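Nicotinate-nucleotide--dimethylbenzimidazole phosphoribosyltransferase (PDB 1WX1) probably catalyses the transfer of phosphoribose from nicotinate mononucleotide to 5,6-dimethylbenzimidazole, giving alpha-ribazole 5'-phosphate for cobalamin biosynthesis. Local coordinates at residues A[40-45]-A[320-325]; A[27-32]-A[271-276]. One frame throughout, in Å; residues are numbered along the deposited sequence.

Contact 1: A[40-45]-A[320-325]; sequences VKPELG and RILHMA
H323 and L322 meet the loop segment 40-45 side by side, the histidine through a hydrogen bond and the leucine through apolar packing. Both belong to the type I turn from I321 to M324, at the C-terminal end of helix 306-321. H323 NE2 donates to P42 O at 2.6 Å, a short bond with an N-H...O angle of 156°. The carbonyl oxygen lies close to the ring plane, whereas NE2 stands well above the plane of the carbonyl group. The imidazole is packed on both faces: K41 CB makes a CH-pi contact over one, 4.0 Å from the centroid of the H323 ring, and the guanidinium of R320 covers the opposite one, with NH1 over the ring centre. At the edge, E43 CG comes within 3.6 Å of H323 CE1. These neighbours probably restrict rotation of the ring and keep NE2 aimed at the proline carbonyl. L322 takes the apolar part. L322 CD1 presses tightly on P42 CD at 3.5 Å, the two side chains crossing at about a right angle, and also lies 3.3 Å from V40 O, a buried oxygen with no hydrogen-bond partner. K41 follows the turn with its chain extended beyond CG (chi2 -172°, CD anti to CA), passing L322 O, which accepts from R12 NE. The lysine ends at a water that accepts from K41 NZ and donates to H323 O. E43 OE1 and R320 NH1 are 4.6 Å apart, beyond a salt bridge; the glutamate instead pairs with R39, and R320 NH2 bonds Q87 of the second subunit. The contact thus joins the connection between helix 24-37 and strand 47-54 to the end of helix 306-321, with P42 resting on A34 and Q37 of helix 24-37 and L322 on M13 of helix 3-14.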
# COMPACT_ATOMS: atom_id res chain seq x y z
N VAL A 40 20.35 -2.49 -12.88
CA VAL A 40 19.17 -3.08 -13.49
C VAL A 40 18.37 -3.87 -12.46
O VAL A 40 17.16 -4.03 -12.59
CB VAL A 40 19.54 -4.02 -14.67
CG1 VAL A 40 18.29 -4.72 -15.19
CG2 VAL A 40 20.17 -3.20 -15.79
N LYS A 41 19.06 -4.34 -11.42
CA LYS A 41 18.40 -5.07 -10.34
C LYS A 41 18.58 -4.26 -9.06
O LYS A 41 19.47 -4.54 -8.25
CB LYS A 41 18.99 -6.47 -10.19
CG LYS A 41 18.69 -7.39 -11.38
CD LYS A 41 19.13 -8.82 -11.12
CE LYS A 41 18.83 -9.72 -12.31
NZ LYS A 41 19.12 -11.16 -12.03
N PRO A 42 17.72 -3.25 -8.85
CA PRO A 42 17.77 -2.39 -7.67
C PRO A 42 17.53 -3.18 -6.39
O PRO A 42 16.85 -4.20 -6.40
CB PRO A 42 16.65 -1.37 -7.91
CG PRO A 42 16.23 -1.57 -9.34
CD PRO A 42 16.48 -3.01 -9.61
N GLU A 43 18.09 -2.68 -5.30
CA GLU A 43 17.93 -3.30 -4.00
C GLU A 43 17.72 -2.21 -2.95
O GLU A 43 18.42 -1.20 -2.95
CB GLU A 43 19.17 -4.14 -3.65
CG GLU A 43 19.43 -5.27 -4.64
CD GLU A 43 20.56 -6.19 -4.20
OE1 GLU A 43 20.44 -6.81 -3.12
OE2 GLU A 43 21.56 -6.29 -4.93
N LEU A 44 16.74 -2.41 -2.08
CA LEU A 44 16.44 -1.46 -1.03
C LEU A 44 16.42 -2.18 0.31
O LEU A 44 16.22 -3.39 0.37
CB LEU A 44 15.08 -0.80 -1.26
CG LEU A 44 14.98 0.18 -2.43
CD1 LEU A 44 13.54 0.67 -2.56
CD2 LEU A 44 15.92 1.36 -2.19
N GLY A 45 16.64 -1.43 1.37
CA GLY A 45 16.63 -2.04 2.69
C GLY A 45 16.06 -1.08 3.71
O GLY A 45 14.94 -0.60 3.56
N ARG A 320 12.18 -5.37 -6.08
CA ARG A 320 12.33 -6.82 -6.25
C ARG A 320 11.75 -7.36 -7.55
O ARG A 320 12.10 -8.46 -7.98
CB ARG A 320 11.68 -7.55 -5.07
CG ARG A 320 12.30 -7.25 -3.71
CD ARG A 320 13.79 -7.56 -3.69
NE ARG A 320 14.09 -8.93 -4.11
CZ ARG A 320 15.31 -9.47 -4.09
NH1 ARG A 320 16.34 -8.75 -3.68
NH2 ARG A 320 15.49 -10.72 -4.50
N ILE A 321 10.85 -6.61 -8.19
CA ILE A 321 10.26 -7.07 -9.44
C ILE A 321 11.34 -7.43 -10.45
O ILE A 321 11.27 -8.46 -11.12
CB ILE A 321 9.34 -6.00 -10.08
CG1 ILE A 321 8.10 -5.80 -9.21
CG2 ILE A 321 8.92 -6.44 -11.48
CD1 ILE A 321 7.20 -4.66 -9.67
N LEU A 322 12.36 -6.58 -10.54
CA LEU A 322 13.45 -6.79 -11.49
C LEU A 322 14.35 -7.97 -11.12
O LEU A 322 15.23 -8.35 -11.88
CB LEU A 322 14.27 -5.50 -11.63
CG LEU A 322 13.51 -4.42 -12.42
CD1 LEU A 322 14.09 -3.04 -12.16
CD2 LEU A 322 13.58 -4.76 -13.91
N HIS A 323 14.10 -8.55 -9.95
CA HIS A 323 14.87 -9.70 -9.50
C HIS A 323 14.15 -10.99 -9.92
O HIS A 323 14.64 -12.10 -9.70
CB HIS A 323 15.05 -9.66 -7.98
CG HIS A 323 15.98 -8.58 -7.53
ND1 HIS A 323 17.29 -8.83 -7.14
CD2 HIS A 323 15.82 -7.24 -7.42
CE1 HIS A 323 17.88 -7.70 -6.83
NE2 HIS A 323 17.01 -6.71 -6.99
N MET A 324 12.98 -10.84 -10.53
CA MET A 324 12.22 -11.99 -11.02
C MET A 324 13.02 -12.59 -12.16
O MET A 324 13.92 -11.95 -12.72
CB MET A 324 10.86 -11.56 -11.58
CG MET A 324 9.80 -11.22 -10.55
SD MET A 324 8.36 -10.53 -11.39
CE MET A 324 7.78 -11.97 -12.31
N ALA A 325 12.69 -13.82 -12.53
CA ALA A 325 13.36 -14.49 -13.64
C ALA A 325 12.66 -14.08 -14.92
O ALA A 325 11.46 -13.76 -14.91
CB ALA A 325 13.28 -16.00 -13.46
O HOH W 1 17.37 -12.31 -10.00
O HOH W 2 16.28 -5.76 -2.44

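Contact 2: A[27-32]-A[271-276]; sequences EEVALR and HLFAGH
This is a buried helix-on-sheet contact in an alpha/beta fold, where R32 and V29 of helix 24-37 pack on F273 of strand 272-274, an outermost strand of the chain's parallel sheet, and R32 also bonds the backbone of L272. Helix and strand run nearly antiparallel: the axes of the two short segments come within 10.7 Å, with 160° between their directions. At this separation the helix reaches the strand through its side chains, and R32 and F273 bury the most surface. The two reach toward each other tip to tip and then overlap: the guanidinium lies flat on the phenyl ring with the planes 22° apart, and R32 CZ is 4.1 Å from the centroid of the F273 ring, a cation-pi contact. R32 NH1 sits over the ring face but offset toward the rim, nearest F273 CD1 at 3.5 Å. A bend at chi3 (60°) in the arginine turns NE out of the extended line of the chain, while R32 CB stays against F273 CZ at 3.7 Å. V29 adds an apolar touch, V29 CG1 lying 3.9 Å from F273 CE1, and L33 and L36 of the same helix also pack on the phenylalanine. The backbone of F273 is hydrogen-bonded to L247 and L249 of the adjacent strand 247-249. D270 O, just before the strand, takes a further hydrogen bond from R32 NH2. Both terminal nitrogens of the guanidinium grip a single acceptor, L272 O, which lies at the edge of the group near its plane: R32 NH1 donates to it over 2.8 Å and R32 NH2 over 2.6 Å.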
# COMPACT_ATOMS: atom_id res chain seq x y z
N GLU A 27 5.55 -1.28 -11.80
CA GLU A 27 6.59 -1.50 -12.79
C GLU A 27 7.34 -0.19 -13.06
O GLU A 27 8.56 -0.18 -13.17
CB GLU A 27 6.00 -2.05 -14.09
CG GLU A 27 5.25 -3.37 -13.90
CD GLU A 27 4.87 -4.03 -15.22
OE1 GLU A 27 4.14 -5.05 -15.18
OE2 GLU A 27 5.29 -3.54 -16.28
N GLU A 28 6.60 0.91 -13.16
CA GLU A 28 7.23 2.21 -13.40
C GLU A 28 8.12 2.57 -12.21
O GLU A 28 9.21 3.11 -12.38
CB GLU A 28 6.16 3.29 -13.60
CG GLU A 28 6.72 4.61 -14.09
CD GLU A 28 5.62 5.60 -14.48
OE1 GLU A 28 4.63 5.17 -15.11
OE2 GLU A 28 5.76 6.81 -14.18
N VAL A 29 7.64 2.27 -11.02
CA VAL A 29 8.39 2.54 -9.80
C VAL A 29 9.72 1.78 -9.85
O VAL A 29 10.78 2.35 -9.59
CB VAL A 29 7.60 2.09 -8.55
CG1 VAL A 29 8.45 2.27 -7.29
CG2 VAL A 29 6.30 2.90 -8.43
N ALA A 30 9.66 0.50 -10.20
CA ALA A 30 10.85 -0.33 -10.29
C ALA A 30 11.87 0.27 -11.26
O ALA A 30 13.07 0.34 -10.97
CB ALA A 30 10.47 -1.75 -10.74
N LEU A 31 11.39 0.69 -12.43
CA LEU A 31 12.27 1.27 -13.43
C LEU A 31 12.95 2.54 -12.93
O LEU A 31 14.13 2.77 -13.19
CB LEU A 31 11.49 1.58 -14.70
CG LEU A 31 10.81 0.38 -15.37
CD1 LEU A 31 10.02 0.86 -16.59
CD2 LEU A 31 11.85 -0.65 -15.77
N ARG A 32 12.20 3.37 -12.21
CA ARG A 32 12.78 4.60 -11.69
C ARG A 32 13.84 4.27 -10.65
O ARG A 32 14.91 4.88 -10.63
CB ARG A 32 11.68 5.49 -11.09
CG ARG A 32 10.67 6.00 -12.10
CD ARG A 32 9.69 6.98 -11.46
NE ARG A 32 10.39 8.13 -10.91
CZ ARG A 32 9.94 8.89 -9.92
NH1 ARG A 32 8.76 8.62 -9.35
NH2 ARG A 32 10.66 9.92 -9.48
N HIS A 271 13.87 12.11 -8.33
CA HIS A 271 14.13 11.23 -7.19
C HIS A 271 12.92 11.08 -6.27
O HIS A 271 12.97 10.30 -5.31
CB HIS A 271 15.29 11.78 -6.36
CG HIS A 271 16.64 11.57 -6.98
ND1 HIS A 271 17.63 10.82 -6.36
CD2 HIS A 271 17.17 12.01 -8.14
CE1 HIS A 271 18.71 10.82 -7.13
NE2 HIS A 271 18.45 11.54 -8.21
N LEU A 272 11.85 11.81 -6.57
CA LEU A 272 10.65 11.79 -5.74
C LEU A 272 9.62 10.72 -6.08
O LEU A 272 9.34 10.44 -7.25
CB LEU A 272 9.94 13.15 -5.79
CG LEU A 272 10.64 14.39 -5.24
CD1 LEU A 272 9.71 15.60 -5.40
CD2 LEU A 272 11.01 14.18 -3.79
N PHE A 273 9.04 10.15 -5.03
CA PHE A 273 7.99 9.14 -5.14
C PHE A 273 6.88 9.61 -4.21
O PHE A 273 7.12 9.89 -3.03
CB PHE A 273 8.51 7.78 -4.69
CG PHE A 273 9.53 7.19 -5.62
CD1 PHE A 273 9.14 6.34 -6.66
CD2 PHE A 273 10.88 7.52 -5.50
CE1 PHE A 273 10.07 5.83 -7.56
CE2 PHE A 273 11.82 7.02 -6.39
CZ PHE A 273 11.42 6.17 -7.43
N ALA A 274 5.66 9.70 -4.73
CA ALA A 274 4.54 10.14 -3.91
C ALA A 274 4.01 8.97 -3.11
O ALA A 274 3.40 8.04 -3.66
CB ALA A 274 3.43 10.74 -4.79
N GLY A 275 4.24 9.00 -1.80
CA GLY A 275 3.79 7.93 -0.93
C GLY A 275 2.29 7.72 -0.94
O GLY A 275 1.81 6.59 -1.09
N HIS A 276 1.53 8.80 -0.79
CA HIS A 276 0.07 8.68 -0.79
C HIS A 276 -0.59 9.99 -1.19
O HIS A 276 0.07 10.98 -1.49
CB HIS A 276 -0.43 8.29 0.60
CG HIS A 276 -0.36 9.39 1.61
ND1 HIS A 276 -1.38 9.66 2.49
CD2 HIS A 276 0.63 10.28 1.88
CE1 HIS A 276 -1.03 10.68 3.26
NE2 HIS A 276 0.18 11.07 2.91

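In the fold
After helix 3-14 the chain enters helix 24-37, and contact 2 closes a long excursion from 27-32 to strand 272-274, at the far side of the sheet from strand 113-115. Contact 1 starts a little later, at 40-45 between that helix and strand 47-54, and closes at 320-325, so the two loops cross without nesting. Their centres are 14 Å apart, and they meet at A30 of helix 24-37, where A30 O lies 3.7 Å from L322 CD1. Together they tie helix 24-37 and the connection after it to the last sheet strand and to the end of helix 306-321.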